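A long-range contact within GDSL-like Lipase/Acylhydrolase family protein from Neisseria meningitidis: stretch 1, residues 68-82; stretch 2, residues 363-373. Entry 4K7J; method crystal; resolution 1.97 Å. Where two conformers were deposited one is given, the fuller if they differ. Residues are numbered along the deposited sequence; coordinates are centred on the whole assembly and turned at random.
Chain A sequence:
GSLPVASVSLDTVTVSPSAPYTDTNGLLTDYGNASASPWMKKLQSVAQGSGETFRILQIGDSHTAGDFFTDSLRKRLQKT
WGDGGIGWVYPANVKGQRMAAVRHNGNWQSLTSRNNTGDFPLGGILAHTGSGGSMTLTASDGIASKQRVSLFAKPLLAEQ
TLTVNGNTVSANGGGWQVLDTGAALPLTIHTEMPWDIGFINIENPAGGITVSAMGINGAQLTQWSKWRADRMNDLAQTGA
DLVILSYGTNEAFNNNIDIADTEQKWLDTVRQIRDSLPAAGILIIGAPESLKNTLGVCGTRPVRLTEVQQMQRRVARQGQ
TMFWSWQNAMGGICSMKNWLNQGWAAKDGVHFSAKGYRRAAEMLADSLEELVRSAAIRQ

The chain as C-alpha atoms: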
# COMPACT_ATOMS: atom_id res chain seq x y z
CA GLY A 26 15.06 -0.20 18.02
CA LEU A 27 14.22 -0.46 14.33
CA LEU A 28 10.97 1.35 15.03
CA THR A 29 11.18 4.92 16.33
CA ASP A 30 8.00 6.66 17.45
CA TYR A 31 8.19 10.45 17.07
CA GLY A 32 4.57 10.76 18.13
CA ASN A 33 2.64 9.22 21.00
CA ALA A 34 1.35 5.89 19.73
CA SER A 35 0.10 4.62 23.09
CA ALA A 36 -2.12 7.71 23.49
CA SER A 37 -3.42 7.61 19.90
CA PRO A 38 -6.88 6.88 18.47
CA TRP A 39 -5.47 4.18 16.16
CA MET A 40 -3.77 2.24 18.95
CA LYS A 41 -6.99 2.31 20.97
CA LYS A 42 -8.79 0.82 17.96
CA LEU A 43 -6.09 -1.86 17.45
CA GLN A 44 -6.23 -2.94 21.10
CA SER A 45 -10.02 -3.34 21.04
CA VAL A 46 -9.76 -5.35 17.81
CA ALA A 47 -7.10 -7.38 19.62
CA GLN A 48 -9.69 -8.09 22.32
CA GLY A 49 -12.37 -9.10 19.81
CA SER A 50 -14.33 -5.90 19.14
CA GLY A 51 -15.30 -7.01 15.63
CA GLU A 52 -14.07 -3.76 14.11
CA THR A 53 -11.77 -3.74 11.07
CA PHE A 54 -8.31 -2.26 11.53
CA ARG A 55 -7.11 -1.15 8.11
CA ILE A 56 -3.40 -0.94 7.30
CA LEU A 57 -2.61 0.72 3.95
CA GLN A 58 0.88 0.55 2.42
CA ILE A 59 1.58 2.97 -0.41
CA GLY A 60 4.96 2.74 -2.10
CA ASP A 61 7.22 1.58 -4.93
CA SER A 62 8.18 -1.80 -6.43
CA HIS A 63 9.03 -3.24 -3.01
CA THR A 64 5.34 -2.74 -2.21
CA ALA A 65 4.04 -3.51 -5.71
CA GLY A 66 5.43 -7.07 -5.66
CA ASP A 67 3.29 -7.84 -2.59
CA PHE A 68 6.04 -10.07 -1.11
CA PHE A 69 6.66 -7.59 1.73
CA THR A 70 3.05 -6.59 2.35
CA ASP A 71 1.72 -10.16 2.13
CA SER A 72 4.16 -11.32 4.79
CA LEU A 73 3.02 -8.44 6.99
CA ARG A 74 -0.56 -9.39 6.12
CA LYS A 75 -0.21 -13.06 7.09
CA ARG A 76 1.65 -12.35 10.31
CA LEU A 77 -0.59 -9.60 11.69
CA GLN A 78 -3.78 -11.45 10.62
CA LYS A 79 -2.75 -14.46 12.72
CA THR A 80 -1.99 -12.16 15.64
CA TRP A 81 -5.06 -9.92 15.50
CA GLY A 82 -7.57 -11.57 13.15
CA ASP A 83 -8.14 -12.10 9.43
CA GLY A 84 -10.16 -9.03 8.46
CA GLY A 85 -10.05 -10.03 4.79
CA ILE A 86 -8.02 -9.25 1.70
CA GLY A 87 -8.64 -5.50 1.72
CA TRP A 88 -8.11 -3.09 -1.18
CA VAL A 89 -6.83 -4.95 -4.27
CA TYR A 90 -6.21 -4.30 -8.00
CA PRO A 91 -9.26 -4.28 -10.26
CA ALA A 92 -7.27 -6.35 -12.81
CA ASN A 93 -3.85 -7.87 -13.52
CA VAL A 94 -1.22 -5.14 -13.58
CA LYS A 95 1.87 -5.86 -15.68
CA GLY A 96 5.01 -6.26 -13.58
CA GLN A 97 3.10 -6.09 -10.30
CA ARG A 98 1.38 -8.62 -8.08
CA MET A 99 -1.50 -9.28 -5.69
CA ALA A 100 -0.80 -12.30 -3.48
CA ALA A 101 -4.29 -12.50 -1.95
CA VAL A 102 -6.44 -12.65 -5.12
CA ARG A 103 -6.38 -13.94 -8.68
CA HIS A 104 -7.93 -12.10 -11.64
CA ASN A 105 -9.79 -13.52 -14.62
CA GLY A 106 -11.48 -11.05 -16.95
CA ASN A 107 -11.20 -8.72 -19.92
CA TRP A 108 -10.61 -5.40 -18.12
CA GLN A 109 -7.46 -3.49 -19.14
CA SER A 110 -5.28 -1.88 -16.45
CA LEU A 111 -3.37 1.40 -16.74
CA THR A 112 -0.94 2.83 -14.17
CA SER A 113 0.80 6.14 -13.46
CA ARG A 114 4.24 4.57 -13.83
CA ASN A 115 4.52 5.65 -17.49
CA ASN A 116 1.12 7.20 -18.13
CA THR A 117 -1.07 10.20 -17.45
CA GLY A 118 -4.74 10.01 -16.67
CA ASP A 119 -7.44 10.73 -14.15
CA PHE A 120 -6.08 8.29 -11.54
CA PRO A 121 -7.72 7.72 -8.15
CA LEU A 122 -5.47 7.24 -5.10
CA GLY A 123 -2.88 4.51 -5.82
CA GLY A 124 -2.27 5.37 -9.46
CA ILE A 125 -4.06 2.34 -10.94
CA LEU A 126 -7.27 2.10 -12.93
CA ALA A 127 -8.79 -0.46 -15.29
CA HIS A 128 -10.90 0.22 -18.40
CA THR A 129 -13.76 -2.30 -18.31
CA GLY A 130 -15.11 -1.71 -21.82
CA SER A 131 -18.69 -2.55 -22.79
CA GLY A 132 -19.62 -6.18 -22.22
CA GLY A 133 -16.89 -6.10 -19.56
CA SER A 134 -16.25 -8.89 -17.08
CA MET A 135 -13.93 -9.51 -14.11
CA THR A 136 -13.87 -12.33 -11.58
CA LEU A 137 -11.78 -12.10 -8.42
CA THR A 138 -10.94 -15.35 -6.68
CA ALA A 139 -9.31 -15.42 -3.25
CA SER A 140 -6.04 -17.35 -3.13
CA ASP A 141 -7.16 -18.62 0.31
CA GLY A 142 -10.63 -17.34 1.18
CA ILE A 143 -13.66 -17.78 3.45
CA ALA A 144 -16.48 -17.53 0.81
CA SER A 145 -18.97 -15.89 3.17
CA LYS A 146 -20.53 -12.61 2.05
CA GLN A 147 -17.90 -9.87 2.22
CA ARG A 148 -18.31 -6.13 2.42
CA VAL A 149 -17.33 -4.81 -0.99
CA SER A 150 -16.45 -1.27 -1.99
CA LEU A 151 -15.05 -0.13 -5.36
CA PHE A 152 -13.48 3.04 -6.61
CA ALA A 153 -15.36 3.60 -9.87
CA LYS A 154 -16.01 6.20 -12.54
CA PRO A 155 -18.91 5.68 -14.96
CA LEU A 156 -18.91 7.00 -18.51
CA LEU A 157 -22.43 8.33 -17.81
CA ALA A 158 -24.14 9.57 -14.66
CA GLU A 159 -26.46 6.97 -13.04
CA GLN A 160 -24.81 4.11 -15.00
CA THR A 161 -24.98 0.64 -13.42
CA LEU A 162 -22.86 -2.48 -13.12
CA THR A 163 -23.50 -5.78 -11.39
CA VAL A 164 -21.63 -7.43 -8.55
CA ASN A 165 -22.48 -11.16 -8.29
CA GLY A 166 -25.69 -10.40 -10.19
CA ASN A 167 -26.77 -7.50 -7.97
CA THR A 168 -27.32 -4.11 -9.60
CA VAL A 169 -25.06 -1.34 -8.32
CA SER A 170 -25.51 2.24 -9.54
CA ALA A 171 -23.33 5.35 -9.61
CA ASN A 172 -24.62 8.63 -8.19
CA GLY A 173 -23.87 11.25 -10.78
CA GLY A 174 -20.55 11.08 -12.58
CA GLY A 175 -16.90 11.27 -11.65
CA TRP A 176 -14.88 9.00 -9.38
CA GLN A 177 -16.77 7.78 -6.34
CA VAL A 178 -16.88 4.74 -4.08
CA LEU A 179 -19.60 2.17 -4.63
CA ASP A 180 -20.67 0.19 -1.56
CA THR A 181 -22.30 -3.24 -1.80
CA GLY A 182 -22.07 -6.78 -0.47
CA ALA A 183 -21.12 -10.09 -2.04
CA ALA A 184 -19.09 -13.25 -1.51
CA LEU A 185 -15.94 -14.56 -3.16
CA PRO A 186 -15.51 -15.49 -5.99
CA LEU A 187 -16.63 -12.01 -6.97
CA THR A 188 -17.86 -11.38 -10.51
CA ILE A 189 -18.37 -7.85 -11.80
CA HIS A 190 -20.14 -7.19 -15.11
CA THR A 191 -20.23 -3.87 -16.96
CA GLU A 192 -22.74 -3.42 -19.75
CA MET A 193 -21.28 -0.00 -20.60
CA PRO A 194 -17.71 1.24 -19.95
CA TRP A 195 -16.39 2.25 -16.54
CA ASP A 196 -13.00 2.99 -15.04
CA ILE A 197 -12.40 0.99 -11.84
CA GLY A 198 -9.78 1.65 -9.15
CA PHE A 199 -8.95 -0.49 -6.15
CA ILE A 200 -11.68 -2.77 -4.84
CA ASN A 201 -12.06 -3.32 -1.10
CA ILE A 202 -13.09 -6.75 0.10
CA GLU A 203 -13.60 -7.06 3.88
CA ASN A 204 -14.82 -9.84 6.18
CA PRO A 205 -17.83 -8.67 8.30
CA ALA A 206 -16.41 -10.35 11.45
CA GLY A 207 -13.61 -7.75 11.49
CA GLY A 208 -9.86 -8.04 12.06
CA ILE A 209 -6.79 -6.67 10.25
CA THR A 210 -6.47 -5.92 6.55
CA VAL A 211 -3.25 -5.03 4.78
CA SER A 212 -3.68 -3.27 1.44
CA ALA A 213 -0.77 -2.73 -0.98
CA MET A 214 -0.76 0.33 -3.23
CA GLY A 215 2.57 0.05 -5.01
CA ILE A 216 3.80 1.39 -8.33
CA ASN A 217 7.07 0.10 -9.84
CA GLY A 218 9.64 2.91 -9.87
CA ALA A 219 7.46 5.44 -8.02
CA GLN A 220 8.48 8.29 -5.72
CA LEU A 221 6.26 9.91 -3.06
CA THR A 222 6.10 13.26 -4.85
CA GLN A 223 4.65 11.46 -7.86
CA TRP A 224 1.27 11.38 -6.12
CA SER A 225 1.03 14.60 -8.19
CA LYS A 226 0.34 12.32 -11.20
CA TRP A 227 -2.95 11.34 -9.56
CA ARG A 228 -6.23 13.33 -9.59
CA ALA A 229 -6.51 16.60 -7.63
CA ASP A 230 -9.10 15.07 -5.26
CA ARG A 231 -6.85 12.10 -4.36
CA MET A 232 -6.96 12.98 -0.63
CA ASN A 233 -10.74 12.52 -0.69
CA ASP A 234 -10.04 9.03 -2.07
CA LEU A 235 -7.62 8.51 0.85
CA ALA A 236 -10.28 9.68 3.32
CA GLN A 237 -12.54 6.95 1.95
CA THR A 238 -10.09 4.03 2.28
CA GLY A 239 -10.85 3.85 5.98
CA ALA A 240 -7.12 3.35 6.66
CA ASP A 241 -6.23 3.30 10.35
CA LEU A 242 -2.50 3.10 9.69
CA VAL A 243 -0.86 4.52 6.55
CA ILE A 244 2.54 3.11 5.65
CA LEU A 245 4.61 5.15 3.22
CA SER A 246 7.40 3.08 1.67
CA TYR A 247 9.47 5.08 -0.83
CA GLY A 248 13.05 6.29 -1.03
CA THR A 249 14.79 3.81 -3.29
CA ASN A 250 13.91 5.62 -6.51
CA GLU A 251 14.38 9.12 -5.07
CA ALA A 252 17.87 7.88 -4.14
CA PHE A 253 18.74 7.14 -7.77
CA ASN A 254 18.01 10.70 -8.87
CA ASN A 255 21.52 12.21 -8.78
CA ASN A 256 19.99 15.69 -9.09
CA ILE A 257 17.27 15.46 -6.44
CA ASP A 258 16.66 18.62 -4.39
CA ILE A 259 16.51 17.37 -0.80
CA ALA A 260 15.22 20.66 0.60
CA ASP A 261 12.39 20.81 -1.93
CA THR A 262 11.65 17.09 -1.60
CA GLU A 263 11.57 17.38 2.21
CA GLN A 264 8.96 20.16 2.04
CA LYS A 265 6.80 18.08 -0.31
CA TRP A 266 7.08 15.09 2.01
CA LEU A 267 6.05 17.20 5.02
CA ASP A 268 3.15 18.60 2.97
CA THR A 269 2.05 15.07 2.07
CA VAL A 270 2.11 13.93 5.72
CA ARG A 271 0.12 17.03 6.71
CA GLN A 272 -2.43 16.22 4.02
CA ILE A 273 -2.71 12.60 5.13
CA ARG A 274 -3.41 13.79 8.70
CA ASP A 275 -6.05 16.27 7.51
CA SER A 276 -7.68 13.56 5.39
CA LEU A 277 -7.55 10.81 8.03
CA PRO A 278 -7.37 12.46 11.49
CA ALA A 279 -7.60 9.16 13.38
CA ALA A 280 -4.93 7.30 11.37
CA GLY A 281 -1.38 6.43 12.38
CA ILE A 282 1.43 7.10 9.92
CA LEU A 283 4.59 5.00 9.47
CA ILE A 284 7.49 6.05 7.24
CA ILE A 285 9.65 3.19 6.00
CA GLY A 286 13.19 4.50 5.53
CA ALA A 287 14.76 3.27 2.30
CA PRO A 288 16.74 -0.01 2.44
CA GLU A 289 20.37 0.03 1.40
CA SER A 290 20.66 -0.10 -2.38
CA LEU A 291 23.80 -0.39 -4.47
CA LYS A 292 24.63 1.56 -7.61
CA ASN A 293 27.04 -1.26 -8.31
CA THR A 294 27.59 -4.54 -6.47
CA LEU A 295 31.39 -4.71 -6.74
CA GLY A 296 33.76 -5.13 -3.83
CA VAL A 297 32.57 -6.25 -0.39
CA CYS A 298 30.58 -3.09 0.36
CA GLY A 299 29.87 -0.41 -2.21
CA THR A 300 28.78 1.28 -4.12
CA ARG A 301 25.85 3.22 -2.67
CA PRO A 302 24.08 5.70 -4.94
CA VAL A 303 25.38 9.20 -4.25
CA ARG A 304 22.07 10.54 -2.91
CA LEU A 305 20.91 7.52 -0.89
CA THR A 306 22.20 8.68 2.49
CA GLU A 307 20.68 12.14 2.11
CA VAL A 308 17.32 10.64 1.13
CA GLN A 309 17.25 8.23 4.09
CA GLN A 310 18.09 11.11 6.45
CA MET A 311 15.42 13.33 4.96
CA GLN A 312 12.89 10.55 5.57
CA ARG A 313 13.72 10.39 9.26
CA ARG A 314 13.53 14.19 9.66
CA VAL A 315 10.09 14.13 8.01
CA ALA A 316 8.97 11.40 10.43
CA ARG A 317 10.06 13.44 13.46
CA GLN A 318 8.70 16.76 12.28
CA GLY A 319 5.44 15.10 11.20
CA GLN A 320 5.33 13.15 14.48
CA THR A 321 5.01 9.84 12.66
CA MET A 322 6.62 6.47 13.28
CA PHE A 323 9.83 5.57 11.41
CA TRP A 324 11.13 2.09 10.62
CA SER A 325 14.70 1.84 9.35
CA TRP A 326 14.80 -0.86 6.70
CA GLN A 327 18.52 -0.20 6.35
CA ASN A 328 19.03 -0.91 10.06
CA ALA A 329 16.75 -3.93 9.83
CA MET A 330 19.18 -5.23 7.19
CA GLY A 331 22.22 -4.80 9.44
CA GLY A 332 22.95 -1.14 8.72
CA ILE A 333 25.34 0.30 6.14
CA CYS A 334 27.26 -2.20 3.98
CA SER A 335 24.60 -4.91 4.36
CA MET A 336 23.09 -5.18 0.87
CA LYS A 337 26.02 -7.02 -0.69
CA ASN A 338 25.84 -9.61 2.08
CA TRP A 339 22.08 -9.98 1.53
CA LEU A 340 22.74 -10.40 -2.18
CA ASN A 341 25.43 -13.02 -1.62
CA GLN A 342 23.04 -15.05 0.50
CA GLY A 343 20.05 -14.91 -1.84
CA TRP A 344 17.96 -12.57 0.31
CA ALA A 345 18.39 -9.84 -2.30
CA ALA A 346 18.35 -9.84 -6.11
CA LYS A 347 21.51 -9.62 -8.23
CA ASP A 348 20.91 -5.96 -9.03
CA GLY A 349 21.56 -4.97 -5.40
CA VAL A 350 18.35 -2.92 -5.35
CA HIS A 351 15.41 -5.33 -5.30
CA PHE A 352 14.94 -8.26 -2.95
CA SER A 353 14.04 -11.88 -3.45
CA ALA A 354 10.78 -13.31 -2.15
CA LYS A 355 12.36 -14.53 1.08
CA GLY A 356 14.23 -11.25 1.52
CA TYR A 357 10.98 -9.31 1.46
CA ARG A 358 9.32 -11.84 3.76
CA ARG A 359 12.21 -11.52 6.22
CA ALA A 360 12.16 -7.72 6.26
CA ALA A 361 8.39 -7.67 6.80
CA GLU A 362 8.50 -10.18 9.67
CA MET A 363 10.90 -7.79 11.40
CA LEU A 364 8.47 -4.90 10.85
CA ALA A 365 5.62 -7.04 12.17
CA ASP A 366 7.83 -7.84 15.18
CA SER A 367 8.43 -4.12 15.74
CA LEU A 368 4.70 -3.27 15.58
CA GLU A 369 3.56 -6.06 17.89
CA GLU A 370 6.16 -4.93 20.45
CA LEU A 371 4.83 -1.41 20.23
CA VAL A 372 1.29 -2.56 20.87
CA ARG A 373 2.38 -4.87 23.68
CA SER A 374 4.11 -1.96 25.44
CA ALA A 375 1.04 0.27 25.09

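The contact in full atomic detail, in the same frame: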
# COMPACT_ATOMS: atom_id res chain seq x y z
N PHE A 68 5.33 -9.11 -1.97
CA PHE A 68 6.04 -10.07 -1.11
C PHE A 68 6.26 -9.54 0.32
O PHE A 68 6.23 -10.29 1.29
CB PHE A 68 7.37 -10.52 -1.74
CG PHE A 68 7.19 -11.45 -2.90
CD1 PHE A 68 6.79 -12.76 -2.70
CD2 PHE A 68 7.41 -11.01 -4.19
CE1 PHE A 68 6.62 -13.63 -3.77
CE2 PHE A 68 7.23 -11.87 -5.27
CZ PHE A 68 6.85 -13.18 -5.06
N PHE A 69 6.46 -8.23 0.43
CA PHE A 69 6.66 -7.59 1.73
C PHE A 69 5.31 -7.46 2.42
O PHE A 69 5.13 -7.91 3.55
CB PHE A 69 7.31 -6.21 1.53
CG PHE A 69 7.65 -5.48 2.81
CD1 PHE A 69 6.69 -4.74 3.48
CD2 PHE A 69 8.94 -5.50 3.31
CE1 PHE A 69 7.02 -4.04 4.64
CE2 PHE A 69 9.27 -4.81 4.47
CZ PHE A 69 8.31 -4.09 5.13
N THR A 70 4.36 -6.83 1.74
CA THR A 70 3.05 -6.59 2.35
C THR A 70 2.25 -7.88 2.65
O THR A 70 1.48 -7.92 3.59
CB THR A 70 2.23 -5.62 1.49
OG1 THR A 70 2.43 -5.95 0.11
CG2 THR A 70 2.70 -4.19 1.71
N ASP A 71 2.46 -8.93 1.87
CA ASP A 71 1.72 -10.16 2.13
C ASP A 71 2.27 -10.88 3.35
O ASP A 71 1.54 -11.57 4.06
CB ASP A 71 1.73 -11.10 0.92
CG ASP A 71 0.85 -12.32 1.14
OD1 ASP A 71 -0.36 -12.14 1.43
OD2 ASP A 71 1.37 -13.45 1.05
N SER A 72 3.56 -10.71 3.61
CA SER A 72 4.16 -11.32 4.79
C SER A 72 3.64 -10.60 6.03
O SER A 72 3.25 -11.22 7.01
CB SER A 72 5.69 -11.28 4.72
OG SER A 72 6.26 -11.53 5.99
N LEU A 73 3.61 -9.27 5.95
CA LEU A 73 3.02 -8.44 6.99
C LEU A 73 1.55 -8.82 7.20
O LEU A 73 1.07 -8.96 8.33
CB LEU A 73 3.15 -6.97 6.60
CG LEU A 73 2.77 -5.91 7.63
CD1 LEU A 73 3.75 -5.98 8.79
CD2 LEU A 73 2.78 -4.52 6.99
N ARG A 74 0.84 -8.99 6.09
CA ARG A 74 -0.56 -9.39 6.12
C ARG A 74 -0.74 -10.71 6.87
O ARG A 74 -1.54 -10.79 7.80
CB ARG A 74 -1.12 -9.48 4.71
CG ARG A 74 -2.60 -9.79 4.61
CD ARG A 74 -3.16 -9.35 3.26
NE ARG A 74 -2.31 -9.76 2.16
CZ ARG A 74 -1.77 -8.94 1.27
NH1 ARG A 74 -1.98 -7.63 1.31
NH2 ARG A 74 -1.01 -9.44 0.33
N LYS A 75 0.00 -11.74 6.49
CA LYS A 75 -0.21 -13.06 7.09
C LYS A 75 0.13 -13.07 8.58
O LYS A 75 -0.56 -13.69 9.39
CB LYS A 75 0.58 -14.13 6.36
CG LYS A 75 0.17 -14.31 4.89
CD LYS A 75 -1.25 -14.86 4.77
CE LYS A 75 -1.69 -14.92 3.30
NZ LYS A 75 -0.64 -15.61 2.49
N ARG A 76 1.21 -12.38 8.93
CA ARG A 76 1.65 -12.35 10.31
C ARG A 76 0.65 -11.63 11.21
O ARG A 76 0.20 -12.17 12.22
CB ARG A 76 3.02 -11.69 10.41
CG ARG A 76 3.41 -11.32 11.82
CD ARG A 76 3.99 -12.50 12.58
NE ARG A 76 4.72 -12.04 13.75
CZ ARG A 76 6.00 -11.72 13.75
NH1 ARG A 76 6.73 -11.79 12.63
NH2 ARG A 76 6.57 -11.31 14.87
N LEU A 77 0.31 -10.40 10.85
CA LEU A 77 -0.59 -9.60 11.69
C LEU A 77 -2.04 -10.11 11.71
O LEU A 77 -2.78 -9.84 12.65
CB LEU A 77 -0.55 -8.12 11.30
CG LEU A 77 0.83 -7.45 11.30
CD1 LEU A 77 0.67 -5.99 10.96
CD2 LEU A 77 1.59 -7.63 12.63
N GLN A 78 -2.44 -10.84 10.66
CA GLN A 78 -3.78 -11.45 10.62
C GLN A 78 -3.89 -12.63 11.59
O GLN A 78 -4.94 -12.85 12.20
CB GLN A 78 -4.20 -11.82 9.19
CG GLN A 78 -4.77 -10.62 8.41
CD GLN A 78 -5.19 -10.92 6.98
OE1 GLN A 78 -4.76 -11.89 6.39
NE2 GLN A 78 -6.03 -10.06 6.42
N LYS A 79 -2.81 -13.39 11.73
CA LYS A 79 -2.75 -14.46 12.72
C LYS A 79 -2.79 -13.88 14.14
O LYS A 79 -3.48 -14.40 15.02
CB LYS A 79 -1.47 -15.29 12.52
CG LYS A 79 -1.58 -16.26 11.36
CD LYS A 79 -2.66 -17.31 11.65
CE LYS A 79 -2.72 -18.39 10.57
NZ LYS A 79 -3.53 -17.99 9.39
N THR A 80 -2.08 -12.79 14.34
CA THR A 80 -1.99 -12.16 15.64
C THR A 80 -3.30 -11.48 16.06
O THR A 80 -3.70 -11.58 17.22
CB THR A 80 -0.85 -11.11 15.66
OG1 THR A 80 0.40 -11.76 15.37
CG2 THR A 80 -0.76 -10.42 17.01
N TRP A 81 -3.95 -10.80 15.13
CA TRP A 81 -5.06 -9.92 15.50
C TRP A 81 -6.38 -10.21 14.76
O TRP A 81 -7.39 -9.55 15.00
CB TRP A 81 -4.64 -8.46 15.32
CG TRP A 81 -3.59 -8.00 16.31
CD1 TRP A 81 -3.55 -8.26 17.65
CD2 TRP A 81 -2.43 -7.19 16.03
NE1 TRP A 81 -2.45 -7.66 18.22
CE2 TRP A 81 -1.75 -7.00 17.24
CE3 TRP A 81 -1.92 -6.61 14.86
CZ2 TRP A 81 -0.57 -6.26 17.33
CZ3 TRP A 81 -0.75 -5.87 14.95
CH2 TRP A 81 -0.09 -5.70 16.18
N GLY A 82 -6.36 -11.19 13.86
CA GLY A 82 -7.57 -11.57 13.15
C GLY A 82 -7.53 -11.29 11.67
O GLY A 82 -7.04 -10.25 11.23
N MET A 363 10.26 -8.69 10.45
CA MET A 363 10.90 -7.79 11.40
C MET A 363 10.02 -6.57 11.70
O MET A 363 9.91 -6.15 12.86
CB MET A 363 12.28 -7.36 10.91
CG MET A 363 13.29 -8.50 10.87
SD MET A 363 14.98 -7.94 10.61
CE MET A 363 15.15 -7.94 8.85
N LEU A 364 9.39 -6.01 10.66
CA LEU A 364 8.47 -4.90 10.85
C LEU A 364 7.28 -5.33 11.70
O LEU A 364 6.84 -4.60 12.59
CB LEU A 364 7.97 -4.36 9.51
CG LEU A 364 6.89 -3.27 9.59
CD1 LEU A 364 7.36 -2.11 10.49
CD2 LEU A 364 6.53 -2.78 8.18
N ALA A 365 6.76 -6.52 11.42
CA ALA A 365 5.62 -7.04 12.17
C ALA A 365 6.02 -7.21 13.64
O ALA A 365 5.25 -6.83 14.55
CB ALA A 365 5.17 -8.36 11.58
N ASP A 366 7.22 -7.75 13.85
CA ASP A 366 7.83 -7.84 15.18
C ASP A 366 7.81 -6.49 15.88
O ASP A 366 7.34 -6.37 17.00
CB ASP A 366 9.30 -8.28 15.08
CG ASP A 366 9.46 -9.75 14.78
OD1 ASP A 366 8.50 -10.51 15.01
OD2 ASP A 366 10.55 -10.15 14.32
N SER A 367 8.35 -5.47 15.20
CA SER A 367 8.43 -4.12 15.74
C SER A 367 7.05 -3.55 16.14
O SER A 367 6.92 -2.88 17.17
CB SER A 367 9.13 -3.18 14.75
OG SER A 367 10.43 -3.66 14.39
N LEU A 368 6.03 -3.83 15.33
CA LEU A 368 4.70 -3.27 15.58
C LEU A 368 4.01 -3.98 16.74
O LEU A 368 3.35 -3.35 17.57
CB LEU A 368 3.83 -3.33 14.32
CG LEU A 368 4.29 -2.46 13.16
CD1 LEU A 368 3.53 -2.80 11.89
CD2 LEU A 368 4.14 -1.00 13.51
N GLU A 369 4.16 -5.30 16.81
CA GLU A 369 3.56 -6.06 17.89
C GLU A 369 4.16 -5.67 19.24
O GLU A 369 3.45 -5.58 20.25
CB GLU A 369 3.67 -7.57 17.64
CG GLU A 369 2.76 -8.06 16.51
CD GLU A 369 3.08 -9.49 16.07
OE1 GLU A 369 3.92 -10.16 16.72
OE2 GLU A 369 2.49 -9.96 15.07
N GLU A 370 5.47 -5.39 19.24
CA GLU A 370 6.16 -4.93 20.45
C GLU A 370 5.56 -3.63 20.91
O GLU A 370 5.35 -3.42 22.11
CB GLU A 370 7.64 -4.69 20.18
CG GLU A 370 8.49 -5.92 20.04
CD GLU A 370 9.97 -5.59 19.95
OE1 GLU A 370 10.32 -4.41 20.20
OE2 GLU A 370 10.78 -6.48 19.61
N LEU A 371 5.29 -2.75 19.95
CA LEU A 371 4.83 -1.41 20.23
C LEU A 371 3.47 -1.48 20.89
O LEU A 371 3.18 -0.77 21.85
CB LEU A 371 4.76 -0.58 18.94
CG LEU A 371 4.24 0.86 19.06
CD1 LEU A 371 5.12 1.71 19.97
CD2 LEU A 371 4.13 1.51 17.69
N VAL A 372 2.64 -2.37 20.36
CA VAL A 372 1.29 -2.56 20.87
C VAL A 372 1.34 -3.18 22.26
O VAL A 372 0.65 -2.73 23.18
CB VAL A 372 0.48 -3.45 19.91
CG1 VAL A 372 -0.75 -4.03 20.59
CG2 VAL A 372 0.11 -2.66 18.68
N ARG A 373 2.20 -4.18 22.41
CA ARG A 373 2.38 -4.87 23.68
C ARG A 373 2.80 -3.92 24.80
O ARG A 373 2.36 -4.07 25.94
CB ARG A 373 3.38 -6.02 23.53
CG ARG A 373 3.92 -6.57 24.84
CD ARG A 373 4.56 -7.93 24.64
NE ARG A 373 5.49 -7.95 23.51
CZ ARG A 373 5.25 -8.58 22.36
NH1 ARG A 373 4.11 -9.23 22.18
NH2 ARG A 373 6.16 -8.54 21.39

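Two helices separated by nearly three hundred residues of sequence pack side by side here. Helix 68-81 and the segment 363-373, part of a helix that begins earlier in the chain, run in broadly the same direction, their axes crossing at -39° and coming within 9.5 Å of each other. Where the backbones draw nearest, the CA of L73 lies 6.0 Å from the CA of A365, and the small side chain of A365 suits this close approach. Each helix keeps its own i to i+4 hydrogen bonds, so the union is made through side chains. G82 follows the first helix in a conformation that by itself calls for glycine.

The contacting residues of the first helix, F69, L73, R76, L77, T80 and W81, recur at three- and four-residue steps, as a helical stripe should. L364, A365, L368 and V372 answer them with CB atoms directed toward the first helix. At the N-terminal end of the contact, CZ of F69 meets CD2 of L364 at 3.8 Å, the methyl lying at the ring edge. L73 leaves its backbone sideways, but its end reaches across, with CD1 3.9 Å from CB of A365 and 4.2 Å from CG of L364. One turn on, CD2 of L77 touches the same CB of A365 at 3.8 Å. W81 closes the apolar row, its CZ2 3.9 Å from CG2 of V372.

Charge is placed beside this row. R76 uses its aliphatic part as packing, CG lying 3.5 Å from CB of A365, which also sits over one face of the guanidinium. The head of the side chain then bridges two acids one turn apart. NH2 of R76 forms a salt bridge with OD1 of D366; the modelled separation of 2.1 Å is unusually short, and since R76 was deposited in two conformers, that value deserves caution. D366 points away at its CA-to-CB bond, yet its CB still touches the first helix and its end comes nearer. The salt bridge to E369 is longer, with NE of R76 3.3 Å from OE2 of E369, and its hydrogen bonds are weak.

E369 is the knob of the interface, seated among R76, L77, T80 and W81. OG1 of T80 donates a 2.8 Å hydrogen bond to OE2 of E369, while CH2 of W81 packs 3.7 Å from CG of E369. The rule to read is economical: an acid can fill a helix-packing hole when its methylene meets an aromatic ring and its carboxylate meets donors.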